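Local coordinates for protein prophenoloxidase b (Marsupenaeus japonicus, PDB 3WKY) that is the inactive precursor of a type 3 copper phenoloxidase, which probably oxidises monophenols and o-diphenols with oxygen bound at a dicopper centre, at residues D192-F198 with C572-L578; F198-H203 with L221-H226; H226-V230 with F393-K398. All blocks are in the same frame, centred on the assembly; numbering follows the deposited sequence.

Overall arrangement
All three contacts lie in the core of the chain. Contact 1 joins two domains: the start of helix 193-205 in the copper domain meets a loop of the Ig-like domain. Contacts 2 and 3 stay within the copper domain and line part of the Cu2-O2 site. Contact 2 continues along helix 193-205 and shares Phe198 with contact 1. Contact 3 continues along helix 218-239 and shares His226 with contact 2. The chemistry changes accordingly. Contact 1 combines apolar and aromatic packing with hydrogen bonds. Contacts 2 and 3 have no hydrogen bonds across their segments; metal ligation is combined with aromatic and aliphatic packing. Trp574 of contact 1 also packs on Leu229 of contact 3.

Contact 1: D192-F198 with C572-L578; sequences DMNLNSF and CSWPRNL. Unlike the reference sequence in segment 572-578: Arg576 (reference Gln). With NAG (2-acetamido-2-deoxy-beta-D-glucopyranose), chain F.
Phe198 and Leu195 form the apolar centre of this domain interface, where a helix N-terminus of the copper domain packs on a loop of the Ig-like domain. Residues 193-198 are helical. Residues 572-575 are extended, and a short 3-10 turn follows at 576-577. The CA atoms of Phe198 and Cys572 are 5.8 Å apart, as are those of Asn194 and Pro575. Phe198 (chi1 t) presents its ring face to the edge of Trp574 in an offset edge-to-face pair, with centroids 5.6 Å apart and planes at 73°. Leu195 CD1 lies over the six-membered ring of Trp574, 4.1 Å from its centroid, a CH-pi contact. The Pro575 ring fits against the helix, its CG 3.6 Å from Leu195 N. Leu578 CD1 is 4.0 Å from Leu195 CB. Cys572, in a disulfide with Cys619, places SG 4.0 Å from Phe198 CE1. Within the loop, Trp574 NE1 donates to Leu578 O at 3.0 Å. The polar edge lies at the helix start. Asp192 is the N-cap, and its OD1 accepts from Leu195 N at 3.0 Å. Asn577 ND2 donates to the other carboxylate oxygen and also to Leu480 O on strand 472-481. Asn577 ND2 to Asp192 OD2 is 3.0 Å; the return bond, Asn194 ND2 to Asn577 OD1, is weak at 3.3 Å.

Contact 2: F198-H203 with L221-H226; sequences FHWHWH and LFYYMH. With CUO (Cu2-o2 cluster), chain J.
Trp202 lays one indole face under the methyl of Met225 and the edge of His226, in the antiparallel helix pair of the type 3 dicopper site that supplies the three CU1 ligands. Both segments are helical. Their axes run at 169° and approach to 12.2 Å. Trp202 pairs with Met225, CA to CA 8.6 Å, and His199 with His226 at 9.6 Å. Trp202 (chi1 t, chi2 92°) is a knob among Leu221, Phe222, Met225 and His226. Met225 CE is 3.8 Å from the centroid of the Trp202 five-membered ring, a CH-pi contact. Met225 CG also meets Phe198 CZ at 3.6 Å. The His226 ring stands edge-on to the six-membered ring of Trp202, centroids 5.5 Å apart. His226 ND1 donates to Phe222 O at 2.8 Å, consistent with holding the ring so that NE2 faces the metal. CU1 is bound by His199 NE2 at 2.2 Å, His226 NE2 at 2.2 Å and His203 NE2 at 2.3 Å.

Contact 3: H226-V230 with F393-K398; sequences HHNLV and FFRWHK. With CUO (Cu2-o2 cluster), chain J.
Two histidine rings lie nearly parallel yet bind different coppers of one Cu2-O2 cluster; their helices cross. This is the dinuclear centre of a type 3 copper protein. The His226 and His397 planes differ by 11° and their centroids are 4.4 Å apart, but the rings are slid and barely overlap. Both use chi1 m. His226 NE2 binds CU1 at 2.2 Å and His397 NE2 binds CU2 at 2.2 Å. His199 and His203 complete the CU1 ligands; His357 and His361 complete those of CU2. The helical segments cross at -127°, with axes 10.0 Å apart at closest approach. The closest CA pair is Val230 and Phe394 at 6.4 Å. Farther from the metals the packing is apolar. Val230 CG2 meets His397 CB at 3.6 Å, and Leu229 CD2 lies 3.7 Å from Phe393 CE2. Leu229 CG is 3.9 Å from Phe394 CE1. Phe393 (chi1 t) turns its ring edge to the bound oxygen, with CE1 3.2 Å from CUO O2. No hydrogen bond joins the segments. The helices are therefore linked here through the cluster and by van der Waals packing, and the oxygen unit sits beside an apolar aromatic edge.

Contact 1: D192-F198 with C572-L578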
loop_
_atom_site.group_PDB
_atom_site.type_symbol
_atom_site.label_atom_id
_atom_site.label_comp_id
_atom_site.label_asym_id
_atom_site.label_seq_id
_atom_site.Cartn_x
_atom_site.Cartn_y
_atom_site.Cartn_z
ATOM N N ASP A 192 -6.017 -29.326 -24.338
ATOM C CA ASP A 192 -6.494 -30.283 -25.347
ATOM C C ASP A 192 -5.887 -29.943 -26.705
ATOM O O ASP A 192 -6.025 -28.821 -27.195
ATOM C CB ASP A 192 -8.025 -30.251 -25.425
ATOM C CG ASP A 192 -8.587 -31.255 -26.433
ATOM O OD1 ASP A 192 -8.388 -31.063 -27.650
ATOM O OD2 ASP A 192 -9.245 -32.224 -26.011
ATOM N N MET A 193 -5.174 -30.894 -27.305
ATOM C CA MET A 193 -4.433 -30.573 -28.528
ATOM C C MET A 193 -5.343 -30.192 -29.695
ATOM O O MET A 193 -4.970 -29.369 -30.535
ATOM C CB MET A 193 -3.463 -31.704 -28.905
ATOM C CG MET A 193 -4.118 -33.015 -29.295
ATOM S SD MET A 193 -2.828 -34.233 -29.680
ATOM C CE MET A 193 -1.887 -34.228 -28.144
ATOM N N ASN A 194 -6.543 -30.765 -29.739
ATOM C CA ASN A 194 -7.486 -30.418 -30.792
ATOM C C ASN A 194 -8.050 -29.007 -30.617
ATOM O O ASN A 194 -8.293 -28.293 -31.593
ATOM C CB ASN A 194 -8.625 -31.434 -30.845
ATOM C CG ASN A 194 -8.150 -32.822 -31.244
ATOM O OD1 ASN A 194 -7.334 -32.974 -32.149
ATOM N ND2 ASN A 194 -8.655 -33.840 -30.555
ATOM N N LEU A 195 -8.259 -28.602 -29.371
ATOM C CA LEU A 195 -8.757 -27.253 -29.113
ATOM C C LEU A 195 -7.716 -26.205 -29.477
ATOM O O LEU A 195 -8.034 -25.174 -30.087
ATOM C CB LEU A 195 -9.161 -27.104 -27.648
ATOM C CG LEU A 195 -9.834 -25.771 -27.312
ATOM C CD1 LEU A 195 -11.150 -25.616 -28.076
ATOM C CD2 LEU A 195 -10.083 -25.681 -25.811
ATOM N N ASN A 196 -6.470 -26.457 -29.082
ATOM C CA ASN A 196 -5.383 -25.564 -29.448
ATOM C C ASN A 196 -5.165 -25.501 -30.963
ATOM O O ASN A 196 -4.895 -24.433 -31.502
ATOM C CB ASN A 196 -4.093 -25.940 -28.708
ATOM C CG ASN A 196 -4.105 -25.477 -27.269
ATOM O OD1 ASN A 196 -3.657 -24.364 -26.964
ATOM N ND2 ASN A 196 -4.629 -26.315 -26.372
ATOM N N SER A 197 -5.307 -26.637 -31.641
ATOM C CA SER A 197 -5.215 -26.658 -33.107
ATOM C C SER A 197 -6.363 -25.904 -33.770
ATOM O O SER A 197 -6.160 -25.217 -34.769
ATOM C CB SER A 197 -5.172 -28.100 -33.623
ATOM O OG SER A 197 -3.988 -28.735 -33.173
ATOM N N PHE A 198 -7.565 -26.047 -33.220
ATOM C CA PHE A 198 -8.720 -25.293 -33.706
ATOM C C PHE A 198 -8.440 -23.791 -33.622
ATOM O O PHE A 198 -8.748 -23.025 -34.533
ATOM C CB PHE A 198 -9.971 -25.660 -32.908
ATOM C CG PHE A 198 -11.081 -24.650 -33.018
ATOM C CD1 PHE A 198 -11.792 -24.506 -34.206
ATOM C CD2 PHE A 198 -11.415 -23.848 -31.932
ATOM C CE1 PHE A 198 -12.816 -23.577 -34.312
ATOM C CE2 PHE A 198 -12.448 -22.916 -32.025
ATOM C CZ PHE A 198 -13.147 -22.780 -33.214
ATOM N N CYS A 572 -10.838 -26.612 -40.029
ATOM C CA CYS A 572 -11.238 -25.762 -38.913
ATOM C C CYS A 572 -12.551 -26.276 -38.308
ATOM O O CYS A 572 -13.605 -26.199 -38.936
ATOM C CB CYS A 572 -11.405 -24.328 -39.404
ATOM S SG CYS A 572 -11.566 -23.079 -38.085
ATOM N N SER A 573 -12.483 -26.810 -37.092
ATOM C CA SER A 573 -13.644 -27.451 -36.474
ATOM C C SER A 573 -13.599 -27.332 -34.957
ATOM O O SER A 573 -12.537 -27.547 -34.359
ATOM C CB SER A 573 -13.659 -28.941 -36.841
ATOM O OG SER A 573 -14.772 -29.623 -36.267
ATOM N N TRP A 574 -14.735 -27.034 -34.319
ATOM C CA TRP A 574 -14.790 -27.220 -32.869
ATOM C C TRP A 574 -14.448 -28.691 -32.633
ATOM O O TRP A 574 -14.891 -29.536 -33.398
ATOM C CB TRP A 574 -16.173 -26.898 -32.299
ATOM C CG TRP A 574 -16.164 -27.006 -30.803
ATOM C CD1 TRP A 574 -16.614 -28.050 -30.046
ATOM C CD2 TRP A 574 -15.609 -26.053 -29.883
ATOM N NE1 TRP A 574 -16.398 -27.795 -28.710
ATOM C CE2 TRP A 574 -15.780 -26.578 -28.583
ATOM C CE3 TRP A 574 -15.007 -24.804 -30.031
ATOM C CZ2 TRP A 574 -15.360 -25.893 -27.433
ATOM C CZ3 TRP A 574 -14.585 -24.123 -28.889
ATOM C CH2 TRP A 574 -14.767 -24.669 -27.613
ATOM N N PRO A 575 -13.637 -29.008 -31.608
ATOM C CA PRO A 575 -13.275 -30.425 -31.433
ATOM C C PRO A 575 -14.480 -31.308 -31.122
ATOM O O PRO A 575 -15.215 -31.029 -30.168
ATOM C CB PRO A 575 -12.333 -30.401 -30.225
ATOM C CG PRO A 575 -11.755 -29.028 -30.235
ATOM C CD PRO A 575 -12.881 -28.130 -30.693
ATOM N N ARG A 576 -14.683 -32.366 -31.908
ATOM C CA ARG A 576 -15.828 -33.239 -31.669
ATOM C C ARG A 576 -15.783 -33.798 -30.253
ATOM O O ARG A 576 -16.824 -33.937 -29.602
ATOM C CB ARG A 576 -15.912 -34.385 -32.699
ATOM C CG ARG A 576 -17.174 -35.247 -32.514
ATOM C CD ARG A 576 -16.976 -36.721 -32.924
ATOM N NE ARG A 576 -17.961 -37.596 -32.279
ATOM C CZ ARG A 576 -17.816 -38.123 -31.060
ATOM N NH1 ARG A 576 -16.720 -37.872 -30.348
ATOM N NH2 ARG A 576 -18.764 -38.904 -30.547
ATOM N N ASN A 577 -14.578 -34.088 -29.763
ATOM C CA ASN A 577 -14.446 -34.680 -28.435
ATOM C C ASN A 577 -14.822 -33.721 -27.300
ATOM O O ASN A 577 -15.095 -34.163 -26.172
ATOM C CB ASN A 577 -13.050 -35.276 -28.220
ATOM C CG ASN A 577 -11.972 -34.210 -28.057
ATOM O OD1 ASN A 577 -11.606 -33.542 -29.017
ATOM N ND2 ASN A 577 -11.458 -34.058 -26.838
ATOM N N LEU A 578 -14.858 -32.422 -27.604
ATOM C CA LEU A 578 -15.291 -31.414 -26.616
ATOM C C LEU A 578 -16.655 -30.835 -26.956
ATOM O O LEU A 578 -17.025 -29.756 -26.494
ATOM C CB LEU A 578 -14.254 -30.280 -26.479
ATOM C CG LEU A 578 -12.830 -30.702 -26.117
ATOM C CD1 LEU A 578 -11.926 -29.457 -25.998
ATOM C CD2 LEU A 578 -12.783 -31.520 -24.816
HETATM C C1 NAG F . -19.078 -39.628 -35.324
HETATM C C2 NAG F . -19.300 -41.020 -35.923
HETATM C C3 NAG F . -18.512 -42.050 -35.123
HETATM C C4 NAG F . -17.038 -41.671 -35.120
HETATM C C5 NAG F . -16.833 -40.215 -34.710
HETATM C C6 NAG F . -15.396 -39.794 -34.994
HETATM C C7 NAG F . -21.282 -41.662 -37.175
HETATM C C8 NAG F . -22.517 -42.514 -37.132
HETATM N N2 NAG F . -20.710 -41.372 -36.004
HETATM O O3 NAG F . -18.661 -43.331 -35.687
HETATM O O4 NAG F . -16.332 -42.510 -34.232
HETATM O O5 NAG F . -17.694 -39.337 -35.416
HETATM O O6 NAG F . -15.280 -39.494 -36.367
HETATM O O7 NAG F . -20.838 -41.265 -38.253
#

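Contact 2: F198-H203 with L221-H226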
loop_
_atom_site.group_PDB
_atom_site.type_symbol
_atom_site.label_atom_id
_atom_site.label_comp_id
_atom_site.label_asym_id
_atom_site.label_seq_id
_atom_site.Cartn_x
_atom_site.Cartn_y
_atom_site.Cartn_z
ATOM N N PHE A 198 -7.565 -26.047 -33.220
ATOM C CA PHE A 198 -8.720 -25.293 -33.706
ATOM C C PHE A 198 -8.440 -23.791 -33.622
ATOM O O PHE A 198 -8.748 -23.025 -34.533
ATOM C CB PHE A 198 -9.971 -25.660 -32.908
ATOM C CG PHE A 198 -11.081 -24.650 -33.018
ATOM C CD1 PHE A 198 -11.792 -24.506 -34.206
ATOM C CD2 PHE A 198 -11.415 -23.848 -31.932
ATOM C CE1 PHE A 198 -12.816 -23.577 -34.312
ATOM C CE2 PHE A 198 -12.448 -22.916 -32.025
ATOM C CZ PHE A 198 -13.147 -22.780 -33.214
ATOM N N HIS A 199 -7.839 -23.364 -32.516
ATOM C CA HIS A 199 -7.514 -21.963 -32.365
ATOM C C HIS A 199 -6.538 -21.472 -33.455
ATOM O O HIS A 199 -6.705 -20.392 -34.023
ATOM C CB HIS A 199 -6.937 -21.737 -30.968
ATOM C CG HIS A 199 -6.932 -20.314 -30.558
ATOM N ND1 HIS A 199 -5.772 -19.601 -30.350
ATOM C CD2 HIS A 199 -7.950 -19.453 -30.322
ATOM C CE1 HIS A 199 -6.072 -18.367 -30.006
ATOM N NE2 HIS A 199 -7.386 -18.262 -29.964
ATOM N N TRP A 200 -5.513 -22.267 -33.739
ATOM C CA TRP A 200 -4.604 -21.995 -34.857
ATOM C C TRP A 200 -5.384 -21.891 -36.180
ATOM O O TRP A 200 -5.248 -20.912 -36.927
ATOM C CB TRP A 200 -3.560 -23.114 -34.896
ATOM C CG TRP A 200 -2.720 -23.325 -36.150
ATOM C CD1 TRP A 200 -3.064 -24.064 -37.260
ATOM C CD2 TRP A 200 -1.355 -22.912 -36.356
ATOM N NE1 TRP A 200 -2.013 -24.092 -38.156
ATOM C CE2 TRP A 200 -0.952 -23.402 -37.622
ATOM C CE3 TRP A 200 -0.437 -22.172 -35.596
ATOM C CZ2 TRP A 200 0.319 -23.156 -38.152
ATOM C CZ3 TRP A 200 0.839 -21.925 -36.128
ATOM C CH2 TRP A 200 1.200 -22.420 -37.393
ATOM N N HIS A 201 -6.208 -22.894 -36.457
ATOM C CA HIS A 201 -7.007 -22.875 -37.681
ATOM C C HIS A 201 -7.909 -21.662 -37.783
ATOM O O HIS A 201 -8.017 -21.042 -38.855
ATOM C CB HIS A 201 -7.812 -24.166 -37.824
ATOM C CG HIS A 201 -7.004 -25.294 -38.377
ATOM N ND1 HIS A 201 -6.794 -25.457 -39.734
ATOM C CD2 HIS A 201 -6.340 -26.305 -37.769
ATOM C CE1 HIS A 201 -6.038 -26.523 -39.933
ATOM N NE2 HIS A 201 -5.746 -27.055 -38.760
ATOM N N TRP A 202 -8.559 -21.312 -36.677
ATOM C CA TRP A 202 -9.464 -20.173 -36.723
ATOM C C TRP A 202 -8.721 -18.918 -37.152
ATOM O O TRP A 202 -9.185 -18.152 -38.005
ATOM C CB TRP A 202 -10.206 -19.949 -35.389
ATOM C CG TRP A 202 -11.308 -18.945 -35.596
ATOM C CD1 TRP A 202 -12.619 -19.212 -35.922
ATOM C CD2 TRP A 202 -11.173 -17.521 -35.600
ATOM N NE1 TRP A 202 -13.308 -18.029 -36.096
ATOM C CE2 TRP A 202 -12.438 -16.979 -35.905
ATOM C CE3 TRP A 202 -10.100 -16.646 -35.366
ATOM C CZ2 TRP A 202 -12.662 -15.597 -35.984
ATOM C CZ3 TRP A 202 -10.323 -15.277 -35.444
ATOM C CH2 TRP A 202 -11.593 -14.767 -35.745
ATOM N N HIS A 203 -7.558 -18.687 -36.555
ATOM C CA HIS A 203 -6.846 -17.461 -36.841
ATOM C C HIS A 203 -6.153 -17.459 -38.189
ATOM O O HIS A 203 -5.819 -16.399 -38.706
ATOM C CB HIS A 203 -5.861 -17.136 -35.728
ATOM C CG HIS A 203 -6.527 -16.536 -34.537
ATOM N ND1 HIS A 203 -6.922 -15.219 -34.499
ATOM C CD2 HIS A 203 -6.897 -17.082 -33.355
ATOM C CE1 HIS A 203 -7.495 -14.970 -33.336
ATOM N NE2 HIS A 203 -7.494 -16.084 -32.631
ATOM N N LEU A 221 -17.355 -12.487 -36.347
ATOM C CA LEU A 221 -16.981 -13.882 -36.146
ATOM C C LEU A 221 -15.912 -14.003 -35.065
ATOM O O LEU A 221 -15.901 -14.977 -34.313
ATOM C CB LEU A 221 -16.473 -14.500 -37.452
ATOM C CG LEU A 221 -16.417 -16.029 -37.516
ATOM C CD1 LEU A 221 -17.821 -16.655 -37.580
ATOM C CD2 LEU A 221 -15.583 -16.479 -38.718
ATOM N N PHE A 222 -15.002 -13.025 -35.014
ATOM C CA PHE A 222 -14.021 -12.961 -33.923
ATOM C C PHE A 222 -14.755 -12.960 -32.578
ATOM O O PHE A 222 -14.489 -13.803 -31.713
ATOM C CB PHE A 222 -13.137 -11.732 -34.070
ATOM C CG PHE A 222 -12.236 -11.497 -32.889
ATOM C CD1 PHE A 222 -11.157 -12.327 -32.661
ATOM C CD2 PHE A 222 -12.491 -10.458 -32.003
ATOM C CE1 PHE A 222 -10.323 -12.127 -31.560
ATOM C CE2 PHE A 222 -11.647 -10.240 -30.898
ATOM C CZ PHE A 222 -10.576 -11.074 -30.683
ATOM N N TYR A 223 -15.701 -12.040 -32.418
ATOM C CA TYR A 223 -16.563 -12.038 -31.240
ATOM C C TYR A 223 -17.221 -13.392 -31.005
ATOM O O TYR A 223 -17.159 -13.929 -29.900
ATOM C CB TYR A 223 -17.653 -10.967 -31.372
ATOM C CG TYR A 223 -18.929 -11.333 -30.662
ATOM C CD1 TYR A 223 -18.993 -11.359 -29.268
ATOM C CD2 TYR A 223 -20.087 -11.645 -31.381
ATOM C CE1 TYR A 223 -20.182 -11.699 -28.605
ATOM C CE2 TYR A 223 -21.265 -11.981 -30.728
ATOM C CZ TYR A 223 -21.310 -12.002 -29.345
ATOM O OH TYR A 223 -22.485 -12.330 -28.698
ATOM N N TYR A 224 -17.859 -13.939 -32.040
ATOM C CA TYR A 224 -18.741 -15.081 -31.862
ATOM C C TYR A 224 -17.994 -16.349 -31.489
ATOM O O TYR A 224 -18.414 -17.073 -30.593
ATOM C CB TYR A 224 -19.559 -15.318 -33.133
ATOM C CG TYR A 224 -20.668 -16.329 -32.952
ATOM C CD1 TYR A 224 -21.668 -16.129 -32.003
ATOM C CD2 TYR A 224 -20.728 -17.474 -33.744
ATOM C CE1 TYR A 224 -22.718 -17.050 -31.847
ATOM C CE2 TYR A 224 -21.772 -18.406 -33.589
ATOM C CZ TYR A 224 -22.754 -18.183 -32.645
ATOM O OH TYR A 224 -23.782 -19.099 -32.493
ATOM N N MET A 225 -16.886 -16.630 -32.170
ATOM C CA MET A 225 -16.158 -17.842 -31.855
ATOM C C MET A 225 -15.625 -17.736 -30.426
ATOM O O MET A 225 -15.730 -18.682 -29.643
ATOM C CB MET A 225 -15.021 -18.097 -32.856
ATOM C CG MET A 225 -14.223 -19.382 -32.551
ATOM S SD MET A 225 -13.007 -19.201 -31.193
ATOM C CE MET A 225 -11.511 -18.904 -32.117
ATOM N N HIS A 226 -15.030 -16.595 -30.087
ATOM C CA HIS A 226 -14.461 -16.456 -28.750
ATOM C C HIS A 226 -15.497 -16.434 -27.646
ATOM O O HIS A 226 -15.238 -16.912 -26.538
ATOM C CB HIS A 226 -13.500 -15.265 -28.679
ATOM C CG HIS A 226 -12.283 -15.470 -29.506
ATOM N ND1 HIS A 226 -12.231 -15.154 -30.847
ATOM C CD2 HIS A 226 -11.086 -16.020 -29.195
ATOM C CE1 HIS A 226 -11.042 -15.477 -31.324
ATOM N NE2 HIS A 226 -10.339 -16.014 -30.345
HETATM CU CU1 CUO J . -8.177 -16.283 -30.466
HETATM CU CU2 CUO J . -7.027 -13.737 -28.193
HETATM O O1 CUO J . -7.368 -14.522 -29.982
HETATM O O2 CUO J . -6.489 -15.636 -29.122
#

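Contact 3: H226-V230 with F393-K398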
loop_
_atom_site.group_PDB
_atom_site.type_symbol
_atom_site.label_atom_id
_atom_site.label_comp_id
_atom_site.label_asym_id
_atom_site.label_seq_id
_atom_site.Cartn_x
_atom_site.Cartn_y
_atom_site.Cartn_z
ATOM N N HIS A 226 -15.030 -16.595 -30.087
ATOM C CA HIS A 226 -14.461 -16.456 -28.750
ATOM C C HIS A 226 -15.497 -16.434 -27.646
ATOM O O HIS A 226 -15.238 -16.912 -26.538
ATOM C CB HIS A 226 -13.500 -15.265 -28.679
ATOM C CG HIS A 226 -12.283 -15.470 -29.506
ATOM N ND1 HIS A 226 -12.231 -15.154 -30.847
ATOM C CD2 HIS A 226 -11.086 -16.020 -29.195
ATOM C CE1 HIS A 226 -11.042 -15.477 -31.324
ATOM N NE2 HIS A 226 -10.339 -16.014 -30.345
ATOM N N HIS A 227 -16.675 -15.897 -27.949
ATOM C CA HIS A 227 -17.780 -15.936 -27.004
ATOM C C HIS A 227 -18.128 -17.378 -26.682
ATOM O O HIS A 227 -18.336 -17.745 -25.532
ATOM C CB HIS A 227 -19.028 -15.257 -27.567
ATOM C CG HIS A 227 -20.244 -15.533 -26.747
ATOM N ND1 HIS A 227 -20.423 -14.985 -25.493
ATOM C CD2 HIS A 227 -21.296 -16.359 -26.955
ATOM C CE1 HIS A 227 -21.555 -15.440 -24.978
ATOM N NE2 HIS A 227 -22.104 -16.273 -25.843
ATOM N N ASN A 228 -18.201 -18.200 -27.718
ATOM C CA ASN A 228 -18.525 -19.604 -27.543
ATOM C C ASN A 228 -17.417 -20.364 -26.826
ATOM O O ASN A 228 -17.683 -21.238 -25.998
ATOM C CB ASN A 228 -18.841 -20.224 -28.911
ATOM C CG ASN A 228 -20.274 -20.015 -29.303
ATOM O OD1 ASN A 228 -21.125 -20.832 -28.966
ATOM N ND2 ASN A 228 -20.564 -18.900 -29.995
ATOM N N LEU A 229 -16.170 -20.008 -27.129
ATOM C CA LEU A 229 -15.016 -20.587 -26.457
ATOM C C LEU A 229 -15.026 -20.282 -24.943
ATOM O O LEU A 229 -14.832 -21.179 -24.117
ATOM C CB LEU A 229 -13.739 -20.062 -27.133
ATOM C CG LEU A 229 -12.358 -20.448 -26.609
ATOM C CD1 LEU A 229 -12.232 -21.958 -26.433
ATOM C CD2 LEU A 229 -11.334 -19.934 -27.606
ATOM N N VAL A 230 -15.250 -19.020 -24.588
ATOM C CA VAL A 230 -15.383 -18.623 -23.181
ATOM C C VAL A 230 -16.590 -19.274 -22.487
ATOM O O VAL A 230 -16.482 -19.766 -21.358
ATOM C CB VAL A 230 -15.474 -17.086 -23.055
ATOM C CG1 VAL A 230 -15.795 -16.683 -21.599
ATOM C CG2 VAL A 230 -14.150 -16.443 -23.516
ATOM N N PHE A 393 -5.534 -16.802 -20.682
ATOM C CA PHE A 393 -6.235 -16.671 -21.966
ATOM C C PHE A 393 -7.711 -16.372 -21.736
ATOM O O PHE A 393 -8.320 -15.504 -22.402
ATOM C CB PHE A 393 -6.117 -17.959 -22.786
ATOM C CG PHE A 393 -6.862 -17.899 -24.095
ATOM C CD1 PHE A 393 -6.246 -17.391 -25.231
ATOM C CD2 PHE A 393 -8.193 -18.313 -24.175
ATOM C CE1 PHE A 393 -6.945 -17.314 -26.442
ATOM C CE2 PHE A 393 -8.907 -18.242 -25.376
ATOM C CZ PHE A 393 -8.279 -17.735 -26.515
ATOM N N PHE A 394 -8.299 -17.107 -20.806
ATOM C CA PHE A 394 -9.735 -16.993 -20.602
ATOM C C PHE A 394 -10.100 -15.773 -19.766
ATOM O O PHE A 394 -11.190 -15.229 -19.900
ATOM C CB PHE A 394 -10.302 -18.301 -20.053
ATOM C CG PHE A 394 -10.246 -19.419 -21.054
ATOM C CD1 PHE A 394 -11.304 -19.628 -21.939
ATOM C CD2 PHE A 394 -9.116 -20.227 -21.149
ATOM C CE1 PHE A 394 -11.239 -20.643 -22.899
ATOM C CE2 PHE A 394 -9.040 -21.239 -22.098
ATOM C CZ PHE A 394 -10.114 -21.456 -22.967
ATOM N N ARG A 395 -9.178 -15.307 -18.932
ATOM C CA ARG A 395 -9.419 -14.049 -18.248
ATOM C C ARG A 395 -9.358 -12.897 -19.255
ATOM O O ARG A 395 -10.153 -11.958 -19.183
ATOM C CB ARG A 395 -8.391 -13.844 -17.114
ATOM C CG ARG A 395 -8.458 -14.923 -16.011
ATOM C CD ARG A 395 -7.875 -14.389 -14.677
ATOM N NE ARG A 395 -8.619 -13.198 -14.253
ATOM C CZ ARG A 395 -8.142 -12.246 -13.457
ATOM N NH1 ARG A 395 -6.897 -12.319 -12.987
ATOM N NH2 ARG A 395 -8.911 -11.205 -13.145
ATOM N N TRP A 396 -8.410 -12.967 -20.188
ATOM C CA TRP A 396 -8.298 -11.943 -21.220
ATOM C C TRP A 396 -9.533 -11.979 -22.124
ATOM O O TRP A 396 -10.116 -10.942 -22.454
ATOM C CB TRP A 396 -7.012 -12.144 -22.033
ATOM C CG TRP A 396 -6.757 -11.041 -23.016
ATOM C CD1 TRP A 396 -6.678 -11.161 -24.384
ATOM C CD2 TRP A 396 -6.568 -9.641 -22.723
ATOM N NE1 TRP A 396 -6.437 -9.928 -24.952
ATOM C CE2 TRP A 396 -6.367 -8.980 -23.961
ATOM C CE3 TRP A 396 -6.529 -8.890 -21.539
ATOM C CZ2 TRP A 396 -6.166 -7.592 -24.052
ATOM C CZ3 TRP A 396 -6.306 -7.501 -21.627
ATOM C CH2 TRP A 396 -6.119 -6.873 -22.877
ATOM N N HIS A 397 -9.954 -13.175 -22.504
ATOM C CA HIS A 397 -11.129 -13.275 -23.367
ATOM C C HIS A 397 -12.458 -13.028 -22.693
ATOM O O HIS A 397 -13.426 -12.662 -23.360
ATOM C CB HIS A 397 -11.120 -14.549 -24.216
ATOM C CG HIS A 397 -10.352 -14.345 -25.467
ATOM N ND1 HIS A 397 -10.893 -13.707 -26.559
ATOM C CD2 HIS A 397 -9.037 -14.520 -25.738
ATOM C CE1 HIS A 397 -9.961 -13.561 -27.486
ATOM N NE2 HIS A 397 -8.833 -14.046 -27.006
ATOM N N LYS A 398 -12.513 -13.213 -21.377
ATOM C CA LYS A 398 -13.696 -12.767 -20.653
ATOM C C LYS A 398 -13.763 -11.232 -20.688
ATOM O O LYS A 398 -14.838 -10.669 -20.858
ATOM C CB LYS A 398 -13.724 -13.303 -19.215
ATOM C CG LYS A 398 -14.982 -12.891 -18.438
ATOM C CD LYS A 398 -16.248 -13.608 -18.977
ATOM C CE LYS A 398 -17.479 -13.120 -18.230
ATOM N NZ LYS A 398 -18.683 -13.979 -18.513
HETATM CU CU1 CUO J . -8.177 -16.283 -30.466
HETATM CU CU2 CUO J . -7.027 -13.737 -28.193
HETATM O O1 CUO J . -7.368 -14.522 -29.982
HETATM O O2 CUO J . -6.489 -15.636 -29.122
#